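Local coordinates for general stress protein 26 (Bacillus anthracis, PDB 3EC6) that is of unknown function but binds flavin-adenine dinucleotide and is probably a flavin-dependent protein of the pyridoxamine 5'-phosphate oxidase family, at residues V44-Q49 / N112-K117; D76-E81 / D121-I126; G82-E87 / I116-D121. One frame throughout, in Å; residues are numbered along the deposited sequence.

Contact 1: residues V44-Q49 / N112-K117; sequences VATDRQ and NYVLIK. With FAD (flavin-adenine dinucleotide), chain B.
Val114 lays its CG1 methyl over one face of the Arg48 guanidinium, 3.6 Å from Arg48 CZ and displaced toward the rim of the group. This apolar-on-charged packing closes one end of an antiparallel strand pair in the split-barrel fold of the pyridoxamine 5'-phosphate oxidase family. A salt bridge from Arg48 NH2 to Glu88 also anchors the guanidinium. Beside it, one water donates to Asn112 OD1 and accepts a weak bond from Arg48 NE.

Val44 with Ile116 and Thr46 with Val114 are the hydrogen-bonded pairs. The Thr46 N to Val114 O bond is 3.0 Å, and Arg48 N to Asn112 O, 2.8 Å, continues the pairing past the strand end. On the face of Ala45 and Tyr113, Ala45 CB meets Tyr113 CE1 at 3.5 Å, while the phenol OH bonds to Lys93 O.

The two branches of Thr46 have different partners. OG1, anti to the backbone N (chi1 -163°), donates to the flavin carbonyl O2 at 2.7 Å; CG2 rests 4.0 Å from Ile116 CD1. Next to it, Ala45 O takes the flavin N3 hydrogen at 2.8 Å in an almost straight bond, 175° at the hydrogen.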
loop_
_atom_site.group_PDB
_atom_site.type_symbol
_atom_site.label_atom_id
_atom_site.label_comp_id
_atom_site.label_asym_id
_atom_site.label_seq_id
_atom_site.Cartn_x
_atom_site.Cartn_y
_atom_site.Cartn_z
ATOM N N VAL A 44 -0.436 -7.038 13.493
ATOM C CA VAL A 44 -0.087 -7.916 12.360
ATOM C C VAL A 44 0.908 -8.951 12.911
ATOM O O VAL A 44 1.829 -8.602 13.657
ATOM C CB VAL A 44 0.602 -7.118 11.253
ATOM C CG1 VAL A 44 1.125 -8.035 10.152
ATOM C CG2 VAL A 44 -0.404 -6.107 10.660
ATOM N N ALA A 45 0.702 -10.209 12.549
ATOM C CA ALA A 45 1.592 -11.296 12.937
ATOM C C ALA A 45 2.657 -11.427 11.884
ATOM O O ALA A 45 2.350 -11.466 10.666
ATOM C CB ALA A 45 0.769 -12.587 13.073
ATOM N N THR A 46 3.925 -11.502 12.306
ATOM C CA THR A 46 5.005 -11.628 11.337
ATOM C C THR A 46 6.209 -12.325 11.963
ATOM O O THR A 46 6.205 -12.618 13.185
ATOM C CB THR A 46 5.355 -10.270 10.639
ATOM O OG1 THR A 46 6.115 -10.540 9.463
ATOM C CG2 THR A 46 6.123 -9.346 11.574
ATOM N N ASP A 47 7.239 -12.520 11.149
ATOM C CA ASP A 47 8.482 -13.124 11.622
ATOM C C ASP A 47 9.356 -11.998 12.173
ATOM O O ASP A 47 9.444 -10.880 11.581
ATOM C CB ASP A 47 9.169 -13.782 10.417
ATOM C CG ASP A 47 10.578 -14.276 10.735
ATOM O OD1 ASP A 47 10.730 -15.393 11.243
ATOM O OD2 ASP A 47 11.546 -13.526 10.450
ATOM N N ARG A 48 10.020 -12.271 13.296
ATOM C CA ARG A 48 10.813 -11.206 13.943
ATOM C C ARG A 48 12.027 -10.722 13.142
ATOM O O ARG A 48 12.500 -9.608 13.385
ATOM C CB ARG A 48 11.235 -11.581 15.351
ATOM C CG ARG A 48 12.320 -12.554 15.406
ATOM C CD ARG A 48 12.936 -12.512 16.838
ATOM N NE ARG A 48 12.027 -13.113 17.816
ATOM C CZ ARG A 48 11.489 -12.483 18.870
ATOM N NH1 ARG A 48 11.717 -11.180 19.140
ATOM N NH2 ARG A 48 10.679 -13.166 19.659
ATOM N N GLN A 49 12.453 -11.494 12.151
ATOM C CA GLN A 49 13.534 -11.047 11.284
ATOM C C GLN A 49 13.074 -10.265 10.041
ATOM O O GLN A 49 13.918 -9.904 9.193
ATOM C CB GLN A 49 14.421 -12.233 10.881
ATOM C CG GLN A 49 15.042 -12.998 12.042
ATOM C CD GLN A 49 15.784 -12.089 13.028
ATOM O OE1 GLN A 49 15.756 -12.338 14.229
ATOM N NE2 GLN A 49 16.451 -11.053 12.521
ATOM N N ASN A 112 10.007 -17.115 16.593
ATOM C CA ASN A 112 10.044 -16.081 15.578
ATOM C C ASN A 112 8.742 -15.276 15.427
ATOM O O ASN A 112 8.750 -14.260 14.754
ATOM C CB ASN A 112 10.430 -16.669 14.215
ATOM C CG ASN A 112 11.847 -17.270 14.242
ATOM O OD1 ASN A 112 12.759 -16.649 14.825
ATOM N ND2 ASN A 112 12.047 -18.413 13.610
ATOM N N TYR A 113 7.653 -15.735 16.061
ATOM C CA TYR A 113 6.357 -15.034 15.922
ATOM C C TYR A 113 6.346 -13.807 16.840
ATOM O O TYR A 113 6.485 -13.902 18.058
ATOM C CB TYR A 113 5.274 -16.041 16.325
ATOM C CG TYR A 113 3.830 -15.566 16.444
ATOM C CD1 TYR A 113 3.395 -14.361 15.851
ATOM C CD2 TYR A 113 2.889 -16.385 17.125
ATOM C CE1 TYR A 113 2.108 -13.961 15.966
ATOM C CE2 TYR A 113 1.544 -16.000 17.238
ATOM C CZ TYR A 113 1.185 -14.767 16.643
ATOM O OH TYR A 113 -0.136 -14.383 16.741
ATOM N N VAL A 114 6.167 -12.654 16.232
ATOM C CA VAL A 114 5.914 -11.441 17.029
ATOM C C VAL A 114 4.734 -10.755 16.392
ATOM O O VAL A 114 4.339 -11.055 15.243
ATOM C CB VAL A 114 7.124 -10.467 17.028
ATOM C CG1 VAL A 114 8.325 -11.141 17.697
ATOM C CG2 VAL A 114 7.493 -10.019 15.588
ATOM N N LEU A 115 4.177 -9.812 17.132
ATOM C CA LEU A 115 3.121 -8.950 16.592
ATOM C C LEU A 115 3.658 -7.531 16.384
ATOM O O LEU A 115 4.385 -6.996 17.221
ATOM C CB LEU A 115 1.913 -8.883 17.542
ATOM C CG LEU A 115 1.117 -10.182 17.696
ATOM C CD1 LEU A 115 0.198 -10.037 18.924
ATOM C CD2 LEU A 115 0.334 -10.508 16.436
ATOM N N ILE A 116 3.267 -6.923 15.258
ATOM C CA ILE A 116 3.436 -5.475 15.132
ATOM C C ILE A 116 2.133 -4.830 15.638
ATOM O O ILE A 116 1.052 -5.159 15.171
ATOM C CB ILE A 116 3.637 -5.116 13.701
ATOM C CG1 ILE A 116 4.910 -5.748 13.170
ATOM C CG2 ILE A 116 3.673 -3.592 13.591
ATOM C CD1 ILE A 116 5.093 -5.526 11.636
ATOM N N LYS A 117 2.258 -3.953 16.643
ATOM C CA LYS A 117 1.141 -3.290 17.284
ATOM C C LYS A 117 1.071 -1.891 16.711
ATOM O O LYS A 117 2.049 -1.153 16.711
ATOM C CB LYS A 117 1.394 -3.208 18.800
ATOM C CG LYS A 117 0.364 -2.332 19.493
ATOM C CD LYS A 117 0.551 -2.427 21.001
ATOM C CE LYS A 117 -0.367 -1.481 21.746
ATOM N NZ LYS A 117 -0.081 -1.520 23.207
HETATM P PA FAD B . 11.080 -9.491 4.048
HETATM O O1A FAD B . 11.815 -9.192 5.346
HETATM O O2A FAD B . 10.888 -10.973 3.780
HETATM O O5B FAD B . 11.916 -8.969 2.738
HETATM C C5B FAD B . 11.242 -9.013 1.502
HETATM C C4B FAD B . 11.261 -7.572 1.035
HETATM O O4B FAD B . 12.610 -7.246 0.641
HETATM C C3B FAD B . 10.329 -7.398 -0.160
HETATM O O3B FAD B . 9.096 -6.796 0.235
HETATM C C2B FAD B . 11.195 -6.614 -1.146
HETATM O O2B FAD B . 10.966 -5.221 -1.008
HETATM C C1B FAD B . 12.639 -6.918 -0.738
HETATM N N9A FAD B . 13.184 -8.070 -1.498
HETATM C C8A FAD B . 12.454 -9.102 -2.044
HETATM N N7A FAD B . 13.301 -9.956 -2.670
HETATM C C5A FAD B . 14.560 -9.500 -2.524
HETATM C C6A FAD B . 15.773 -10.013 -2.980
HETATM N N6A FAD B . 15.760 -10.965 -3.926
HETATM N N1A FAD B . 16.929 -9.307 -2.689
HETATM C C2A FAD B . 16.872 -8.123 -1.956
HETATM N N3A FAD B . 15.653 -7.625 -1.506
HETATM C C4A FAD B . 14.511 -8.313 -1.789
HETATM N N1 FAD B . 3.567 -11.811 5.841
HETATM C C2 FAD B . 3.525 -11.834 7.220
HETATM O O2 FAD B . 4.617 -11.969 7.780
HETATM N N3 FAD B . 2.346 -11.662 7.907
HETATM C C4 FAD B . 1.156 -11.509 7.228
HETATM O O4 FAD B . 0.078 -11.355 7.871
HETATM C C4X FAD B . 1.161 -11.551 5.819
HETATM N N5 FAD B . -0.038 -11.413 5.138
HETATM C C5X FAD B . -0.013 -11.461 3.750
HETATM C C6 FAD B . -1.251 -11.343 3.088
HETATM C C7 FAD B . -1.218 -11.356 1.690
HETATM C C7M FAD B . -2.538 -11.240 0.964
HETATM C C8 FAD B . -0.004 -11.484 0.982
HETATM C C8M FAD B . 0.059 -11.475 -0.539
HETATM C C9 FAD B . 1.220 -11.548 1.659
HETATM C C9A FAD B . 1.213 -11.553 3.068
HETATM N N10 FAD B . 2.416 -11.643 3.759
HETATM C C10 FAD B . 2.381 -11.667 5.153
HETATM C "C1'" FAD B . 3.760 -11.622 3.109
HETATM C "C2'" FAD B . 4.411 -10.230 3.077
HETATM O "O2'" FAD B . 3.595 -9.298 2.362
HETATM C "C3'" FAD B . 5.734 -10.355 2.317
HETATM O "O3'" FAD B . 6.511 -11.348 3.008
HETATM C "C4'" FAD B . 6.484 -9.030 2.269
HETATM O "O4'" FAD B . 7.600 -9.069 1.321
HETATM C "C5'" FAD B . 7.022 -8.671 3.665
HETATM O "O5'" FAD B . 7.770 -7.467 3.573
HETATM P P FAD B . 9.125 -7.450 4.445
HETATM O O1P FAD B . 9.998 -6.256 4.073
HETATM O O2P FAD B . 8.872 -7.675 5.909
HETATM O O3P FAD B . 9.693 -8.802 3.804
HETATM O O HOH W 1 13.506 -15.865 17.372
#

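Contact 2: residues D76-E81 / D121-I126; sequences DYIEVE and DTIYYI. With FAD (flavin-adenine dinucleotide), chain C.
Tyr77 has CG between its backbone N and carbonyl carbon (chi1 63°), whereas Tyr124 has CG anti to its carbonyl carbon (chi1 -64°); both side chains leave the sheet on the FAD side, together with those of Glu79, Glu81 and Ile126. Over the Tyr77 ring, Ile126 CB stands 3.9 Å from the centroid and only 12° off the normal, a CH-pi contact. From there Ile126 CD1 reaches Tyr77 CE1 at 3.4 Å and Glu79 CG at 3.5 Å, packing against both neighbours.

Beyond CG the Glu79 chain is extended, and its carboxylate grips both ribose hydroxyls of FAD: OE2 accepts from O3B at 2.7 Å and OE1 from O2B at 3.0 Å. His63 also bonds to OE1. One face of the Tyr124 ring meets the nucleoside, with Tyr124 CE1 3.4 Å from the adenine C5A, while Thr122 CG2 lies over the opposite face, offset toward the rim. At the ring edge, near its plane, Glu81 OE2 comes to 3.1 Å from Tyr124 CE2.

On the face of the sheet turned away from the FAD, Ile78, Val80, Ile123 and Tyr125 form a largely apolar patch, three of them touching helix 4-13. Glu81 O accepts from both Asp121 N, at 2.8 Å, and Thr122 N, and the two residues face Glu81 as a classic beta bulge. The second subunit binds the flavin end of this FAD, and its Phe32 meets the Tyr77 ring edge-to-face: this is the intersubunit flavin site of a dimeric split barrel.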
loop_
_atom_site.group_PDB
_atom_site.type_symbol
_atom_site.label_atom_id
_atom_site.label_comp_id
_atom_site.label_asym_id
_atom_site.label_seq_id
_atom_site.Cartn_x
_atom_site.Cartn_y
_atom_site.Cartn_z
ATOM N N ASP A 76 -15.979 0.869 0.491
ATOM C CA ASP A 76 -15.480 1.698 1.598
ATOM C C ASP A 76 -14.210 1.123 2.184
ATOM O O ASP A 76 -13.976 -0.080 2.136
ATOM C CB ASP A 76 -16.524 1.795 2.704
ATOM C CG ASP A 76 -17.874 2.219 2.187
ATOM O OD1 ASP A 76 -17.924 3.138 1.353
ATOM O OD2 ASP A 76 -18.884 1.615 2.615
ATOM N N TYR A 77 -13.395 1.989 2.767
ATOM C CA TYR A 77 -12.202 1.525 3.438
ATOM C C TYR A 77 -11.674 2.563 4.388
ATOM O O TYR A 77 -12.190 3.698 4.441
ATOM C CB TYR A 77 -11.113 1.124 2.444
ATOM C CG TYR A 77 -10.601 2.242 1.564
ATOM C CD1 TYR A 77 -9.378 2.850 1.825
ATOM C CD2 TYR A 77 -11.321 2.629 0.413
ATOM C CE1 TYR A 77 -8.905 3.892 0.992
ATOM C CE2 TYR A 77 -10.868 3.642 -0.429
ATOM C CZ TYR A 77 -9.631 4.236 -0.136
ATOM O OH TYR A 77 -9.159 5.233 -0.970
ATOM N N ILE A 78 -10.615 2.193 5.102
ATOM C CA ILE A 78 -10.012 3.143 6.058
ATOM C C ILE A 78 -8.521 3.337 5.782
ATOM O O ILE A 78 -7.850 2.479 5.172
ATOM C CB ILE A 78 -10.196 2.732 7.542
ATOM C CG1 ILE A 78 -9.486 1.404 7.835
ATOM C CG2 ILE A 78 -11.707 2.701 7.956
ATOM C CD1 ILE A 78 -9.530 1.075 9.349
ATOM N N GLU A 79 -8.011 4.464 6.239
ATOM C CA GLU A 79 -6.573 4.703 6.237
ATOM C C GLU A 79 -6.224 4.989 7.676
ATOM O O GLU A 79 -6.954 5.717 8.361
ATOM C CB GLU A 79 -6.230 6.010 5.524
ATOM C CG GLU A 79 -6.350 6.037 4.102
ATOM C CD GLU A 79 -5.718 7.362 3.601
ATOM O OE1 GLU A 79 -4.620 7.764 4.085
ATOM O OE2 GLU A 79 -6.339 7.981 2.723
ATOM N N VAL A 80 -5.142 4.412 8.149
ATOM C CA VAL A 80 -4.740 4.590 9.555
ATOM C C VAL A 80 -3.316 5.112 9.573
ATOM O O VAL A 80 -2.466 4.573 8.879
ATOM C CB VAL A 80 -4.802 3.252 10.319
ATOM C CG1 VAL A 80 -4.317 3.427 11.753
ATOM C CG2 VAL A 80 -6.215 2.570 10.186
ATOM N N GLU A 81 -3.089 6.188 10.330
ATOM C CA GLU A 81 -1.735 6.703 10.627
ATOM C C GLU A 81 -1.456 6.509 12.104
ATOM O O GLU A 81 -2.296 6.811 12.949
ATOM C CB GLU A 81 -1.624 8.207 10.362
ATOM C CG GLU A 81 -1.963 8.637 8.935
ATOM C CD GLU A 81 -2.135 10.140 8.814
ATOM O OE1 GLU A 81 -1.829 10.896 9.766
ATOM O OE2 GLU A 81 -2.594 10.589 7.758
ATOM N N ASP A 121 -3.202 7.142 15.560
ATOM C CA ASP A 121 -3.443 8.543 15.932
ATOM C C ASP A 121 -4.628 9.035 15.163
ATOM O O ASP A 121 -5.436 9.815 15.719
ATOM C CB ASP A 121 -2.209 9.414 15.615
ATOM C CG ASP A 121 -1.057 9.127 16.588
ATOM O OD1 ASP A 121 -1.311 9.028 17.780
ATOM O OD2 ASP A 121 0.110 8.866 16.149
ATOM N N THR A 122 -4.715 8.690 13.868
ATOM C CA THR A 122 -5.804 9.213 13.032
ATOM C C THR A 122 -6.345 8.056 12.193
ATOM O O THR A 122 -5.556 7.276 11.649
ATOM C CB THR A 122 -5.327 10.341 12.101
ATOM O OG1 THR A 122 -4.621 11.306 12.902
ATOM C CG2 THR A 122 -6.506 11.031 11.380
ATOM N N ILE A 123 -7.680 7.912 12.156
ATOM C CA ILE A 123 -8.267 6.945 11.227
ATOM C C ILE A 123 -9.175 7.722 10.303
ATOM O O ILE A 123 -10.124 8.401 10.773
ATOM C CB ILE A 123 -9.042 5.832 11.939
ATOM C CG1 ILE A 123 -8.093 5.053 12.887
ATOM C CG2 ILE A 123 -9.700 4.894 10.867
ATOM C CD1 ILE A 123 -8.770 3.902 13.605
ATOM N N TYR A 124 -8.918 7.637 8.999
ATOM C CA TYR A 124 -9.772 8.268 8.001
ATOM C C TYR A 124 -10.727 7.221 7.442
ATOM O O TYR A 124 -10.324 6.103 7.154
ATOM C CB TYR A 124 -8.929 8.775 6.810
ATOM C CG TYR A 124 -7.975 9.840 7.191
ATOM C CD1 TYR A 124 -8.411 11.161 7.317
ATOM C CD2 TYR A 124 -6.640 9.537 7.446
ATOM C CE1 TYR A 124 -7.536 12.175 7.691
ATOM C CE2 TYR A 124 -5.736 10.569 7.829
ATOM C CZ TYR A 124 -6.218 11.874 7.947
ATOM O OH TYR A 124 -5.369 12.900 8.323
ATOM N N TYR A 125 -11.987 7.597 7.292
ATOM C CA TYR A 125 -12.975 6.681 6.703
ATOM C C TYR A 125 -13.309 7.184 5.328
ATOM O O TYR A 125 -13.737 8.365 5.172
ATOM C CB TYR A 125 -14.245 6.591 7.592
ATOM C CG TYR A 125 -15.294 5.706 6.976
ATOM C CD1 TYR A 125 -15.223 4.325 7.086
ATOM C CD2 TYR A 125 -16.325 6.277 6.223
ATOM C CE1 TYR A 125 -16.187 3.505 6.447
ATOM C CE2 TYR A 125 -17.277 5.496 5.611
ATOM C CZ TYR A 125 -17.194 4.121 5.729
ATOM O OH TYR A 125 -18.198 3.426 5.077
ATOM N N ILE A 126 -13.094 6.311 4.324
ATOM C CA ILE A 126 -13.214 6.714 2.915
ATOM C C ILE A 126 -14.406 5.991 2.306
ATOM O O ILE A 126 -14.395 4.755 2.142
ATOM C CB ILE A 126 -11.882 6.448 2.190
ATOM C CG1 ILE A 126 -10.775 7.221 2.925
ATOM C CG2 ILE A 126 -11.967 6.783 0.686
ATOM C CD1 ILE A 126 -9.565 6.600 2.963
HETATM P PA FAD C . -5.352 14.085 -1.482
HETATM O O1A FAD C . -4.399 15.140 -2.024
HETATM O O2A FAD C . -6.787 14.262 -1.943
HETATM O O5B FAD C . -5.463 14.144 0.153
HETATM C C5B FAD C . -6.159 13.089 0.774
HETATM C C4B FAD C . -5.131 12.488 1.711
HETATM O O4B FAD C . -4.925 13.410 2.802
HETATM C C3B FAD C . -5.640 11.160 2.261
HETATM O O3B FAD C . -5.028 10.059 1.588
HETATM C C2B FAD C . -5.363 11.292 3.758
HETATM O O2B FAD C . -4.104 10.725 4.082
HETATM C C1B FAD C . -5.307 12.798 4.022
HETATM N N9A FAD C . -6.633 13.325 4.433
HETATM C C8A FAD C . -7.857 12.789 4.103
HETATM N N7A FAD C . -8.832 13.540 4.672
HETATM C C5A FAD C . -8.259 14.554 5.347
HETATM C C6A FAD C . -8.823 15.587 6.093
HETATM N N6A FAD C . -10.112 15.495 6.456
HETATM N N1A FAD C . -7.969 16.493 6.702
HETATM C C2A FAD C . -6.589 16.371 6.562
HETATM N N3A FAD C . -6.040 15.335 5.812
HETATM C C4A FAD C . -6.873 14.439 5.210
HETATM N N1 FAD C . -7.135 8.950 -7.439
HETATM C C2 FAD C . -6.489 9.457 -8.547
HETATM O O2 FAD C . -6.241 10.666 -8.508
HETATM N N3 FAD C . -6.105 8.647 -9.590
HETATM C C4 FAD C . -6.402 7.301 -9.578
HETATM O O4 FAD C . -6.047 6.567 -10.545
HETATM C C4X FAD C . -7.123 6.769 -8.490
HETATM N N5 FAD C . -7.436 5.419 -8.485
HETATM C C5X FAD C . -8.149 4.914 -7.406
HETATM C C6 FAD C . -8.473 3.544 -7.444
HETATM C C7 FAD C . -9.161 3.031 -6.339
HETATM C C7M FAD C . -9.525 1.566 -6.368
HETATM C C8 FAD C . -9.514 3.850 -5.245
HETATM C C8M FAD C . -10.239 3.310 -4.022
HETATM C C9 FAD C . -9.137 5.199 -5.205
HETATM C C9A FAD C . -8.457 5.743 -6.312
HETATM N N10 FAD C . -8.098 7.086 -6.304
HETATM C C10 FAD C . -7.444 7.605 -7.421
HETATM C "C1'" FAD C . -8.281 7.995 -5.134
HETATM C "C2'" FAD C . -7.031 8.129 -4.251
HETATM O "O2'" FAD C . -6.637 6.859 -3.724
HETATM C "C3'" FAD C . -7.396 9.021 -3.062
HETATM O "O3'" FAD C . -7.860 10.266 -3.612
HETATM C "C4'" FAD C . -6.204 9.255 -2.144
HETATM O "O4'" FAD C . -6.604 9.868 -0.875
HETATM C "C5'" FAD C . -5.168 10.158 -2.834
HETATM O "O5'" FAD C . -4.102 10.408 -1.930
HETATM P P FAD C . -3.549 11.922 -1.948
HETATM O O1P FAD C . -2.617 12.176 -0.767
HETATM O O2P FAD C . -3.055 12.341 -3.303
HETATM O O3P FAD C . -4.989 12.575 -1.697
HETATM O O HOH W 2 -1.812 10.906 12.488
#

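Contact 3: residues G82-E87 / I116-D121; sequences GLASIE and IKINPD
Ile116 faces Ala84 and Ile86 with separate branches: its CG2 lies 4.0 Å from Ala84 CB, and its CG1 is equally far, 4.0 Å, from Ile86 CD1. Ile53 and Ile56 of helix 51-58 pack onto the same apolar face. Lys117 pairs with Ser85 through two backbone bonds, Lys117 N reaching Ser85 O at 2.8 Å and 174°. Its fully extended side chain runs on the other face, past Ser85 OG, and carries NZ to 4.6 Å from Glu87 OE1. A water spans that gap, donating to OE1 and accepting from NZ; Glu87 OE2 is bonded to Asp89 N.

Ile118 returns to the apolar face beside Ala84 and touches Val62 and Val64 of strand 61-66, which pairs with the other edge of strand 77-87 in the curled antiparallel sheet of this split-barrel fold. At Asn119 the pairing slackens: Asn119 N still bonds to Leu83 O, but Leu83 N to Asn119 O is weak, 3.4 Å and 132°. A water bridges these two atoms. Pro120 and Gly82 form a non-hydrogen-bonded pair, CA to CA 4.2 Å; Gly82 has no CB to collide with Asn119 O. At Asp121 the chain turns a corner, and OD2 takes a hydrogen from that same water at 2.9 Å.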
loop_
_atom_site.group_PDB
_atom_site.type_symbol
_atom_site.label_atom_id
_atom_site.label_comp_id
_atom_site.label_asym_id
_atom_site.label_seq_id
_atom_site.Cartn_x
_atom_site.Cartn_y
_atom_site.Cartn_z
ATOM N N GLY A 82 -0.298 5.960 12.431
ATOM C CA GLY A 82 0.046 5.824 13.856
ATOM C C GLY A 82 1.465 5.313 14.003
ATOM O O GLY A 82 2.160 5.153 13.008
ATOM N N LEU A 83 1.890 5.119 15.244
ATOM C CA LEU A 83 3.213 4.563 15.563
ATOM C C LEU A 83 3.113 3.090 15.914
ATOM O O LEU A 83 2.176 2.652 16.579
ATOM C CB LEU A 83 3.866 5.346 16.708
ATOM C CG LEU A 83 4.573 6.655 16.340
ATOM C CD1 LEU A 83 3.595 7.724 15.836
ATOM C CD2 LEU A 83 5.359 7.182 17.530
ATOM N N ALA A 84 4.081 2.325 15.422
ATOM C CA ALA A 84 4.148 0.912 15.629
ATOM C C ALA A 84 5.209 0.550 16.667
ATOM O O ALA A 84 6.205 1.271 16.889
ATOM C CB ALA A 84 4.493 0.261 14.279
ATOM N N SER A 85 4.932 -0.560 17.340
ATOM C CA SER A 85 5.913 -1.186 18.228
ATOM C C SER A 85 5.777 -2.706 18.092
ATOM O O SER A 85 4.859 -3.208 17.445
ATOM C CB SER A 85 5.686 -0.704 19.662
ATOM O OG SER A 85 4.394 -1.066 20.098
ATOM N N ILE A 86 6.686 -3.439 18.728
ATOM C CA ILE A 86 6.634 -4.914 18.652
ATOM C C ILE A 86 6.042 -5.439 19.938
ATOM O O ILE A 86 6.375 -4.965 21.049
ATOM C CB ILE A 86 8.044 -5.466 18.423
ATOM C CG1 ILE A 86 8.614 -4.879 17.135
ATOM C CG2 ILE A 86 7.989 -7.033 18.249
ATOM C CD1 ILE A 86 7.674 -4.856 15.983
ATOM N N GLU A 87 5.145 -6.410 19.810
ATOM C CA GLU A 87 4.383 -6.933 20.946
ATOM C C GLU A 87 4.644 -8.440 20.959
ATOM O O GLU A 87 4.478 -9.133 19.938
ATOM C CB GLU A 87 2.880 -6.566 20.783
ATOM C CG GLU A 87 1.972 -7.266 21.790
ATOM C CD GLU A 87 2.195 -6.789 23.221
ATOM O OE1 GLU A 87 1.535 -5.796 23.597
ATOM O OE2 GLU A 87 2.953 -7.420 23.991
ATOM N N ILE A 116 3.267 -6.923 15.258
ATOM C CA ILE A 116 3.436 -5.475 15.132
ATOM C C ILE A 116 2.133 -4.830 15.638
ATOM O O ILE A 116 1.052 -5.159 15.171
ATOM C CB ILE A 116 3.637 -5.116 13.701
ATOM C CG1 ILE A 116 4.910 -5.748 13.170
ATOM C CG2 ILE A 116 3.673 -3.592 13.591
ATOM C CD1 ILE A 116 5.093 -5.526 11.636
ATOM N N LYS A 117 2.258 -3.953 16.643
ATOM C CA LYS A 117 1.141 -3.290 17.284
ATOM C C LYS A 117 1.071 -1.891 16.711
ATOM O O LYS A 117 2.049 -1.153 16.711
ATOM C CB LYS A 117 1.394 -3.208 18.800
ATOM C CG LYS A 117 0.364 -2.332 19.493
ATOM C CD LYS A 117 0.551 -2.427 21.001
ATOM C CE LYS A 117 -0.367 -1.481 21.746
ATOM N NZ LYS A 117 -0.081 -1.520 23.207
ATOM N N ILE A 118 -0.078 -1.485 16.195
ATOM C CA ILE A 118 -0.178 -0.155 15.563
ATOM C C ILE A 118 -1.166 0.656 16.389
ATOM O O ILE A 118 -2.375 0.342 16.453
ATOM C CB ILE A 118 -0.686 -0.272 14.111
ATOM C CG1 ILE A 118 0.335 -0.991 13.280
ATOM C CG2 ILE A 118 -0.866 1.152 13.504
ATOM C CD1 ILE A 118 -0.221 -1.607 12.074
ATOM N N ASN A 119 -0.644 1.680 17.055
ATOM C CA ASN A 119 -1.456 2.559 17.902
ATOM C C ASN A 119 -1.916 3.714 17.053
ATOM O O ASN A 119 -1.096 4.529 16.659
ATOM C CB ASN A 119 -0.664 3.105 19.086
ATOM C CG ASN A 119 -0.598 2.128 20.214
ATOM O OD1 ASN A 119 0.389 1.437 20.383
ATOM N ND2 ASN A 119 -1.685 2.029 20.969
ATOM N N PRO A 120 -3.208 3.761 16.718
ATOM C CA PRO A 120 -3.610 4.761 15.741
ATOM C C PRO A 120 -3.641 6.174 16.361
ATOM O O PRO A 120 -4.043 6.352 17.518
ATOM C CB PRO A 120 -5.047 4.351 15.369
ATOM C CG PRO A 120 -5.562 3.740 16.722
ATOM C CD PRO A 120 -4.357 2.967 17.205
ATOM N N ASP A 121 -3.202 7.142 15.560
ATOM C CA ASP A 121 -3.443 8.543 15.932
ATOM C C ASP A 121 -4.628 9.035 15.163
ATOM O O ASP A 121 -5.436 9.815 15.719
ATOM C CB ASP A 121 -2.209 9.414 15.615
ATOM C CG ASP A 121 -1.057 9.127 16.588
ATOM O OD1 ASP A 121 -1.311 9.028 17.780
ATOM O OD2 ASP A 121 0.110 8.866 16.149
HETATM O O HOH W 3 0.453 6.420 17.756
HETATM O O HOH W 4 2.684 1.054 19.191
HETATM O O HOH W 5 -0.761 -4.504 23.391
#

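Strand 113-126 runs through all three contacts: strand 41-47 flanks it in contact 1, and strand 77-87 pairs with it in contacts 3 and 2. Contact 3 lies between the other two along strand 113-126, its centre about 12 Å from that of contact 1 and about 15 Å from that of contact 2. Leu115 O and Glu87 N, 2.8 Å apart and probably hydrogen-bonded, tie contacts 1 and 3; Val80 CG1 and Pro120 CB pack at 3.8 Å between contacts 2 and 3. Contacts 1 and 2, with centres about 23 Å apart, meet different FAD molecules. Across the dimer, each FAD has its flavin held by contact 1 of one subunit and its ribose by contact 2 of the other.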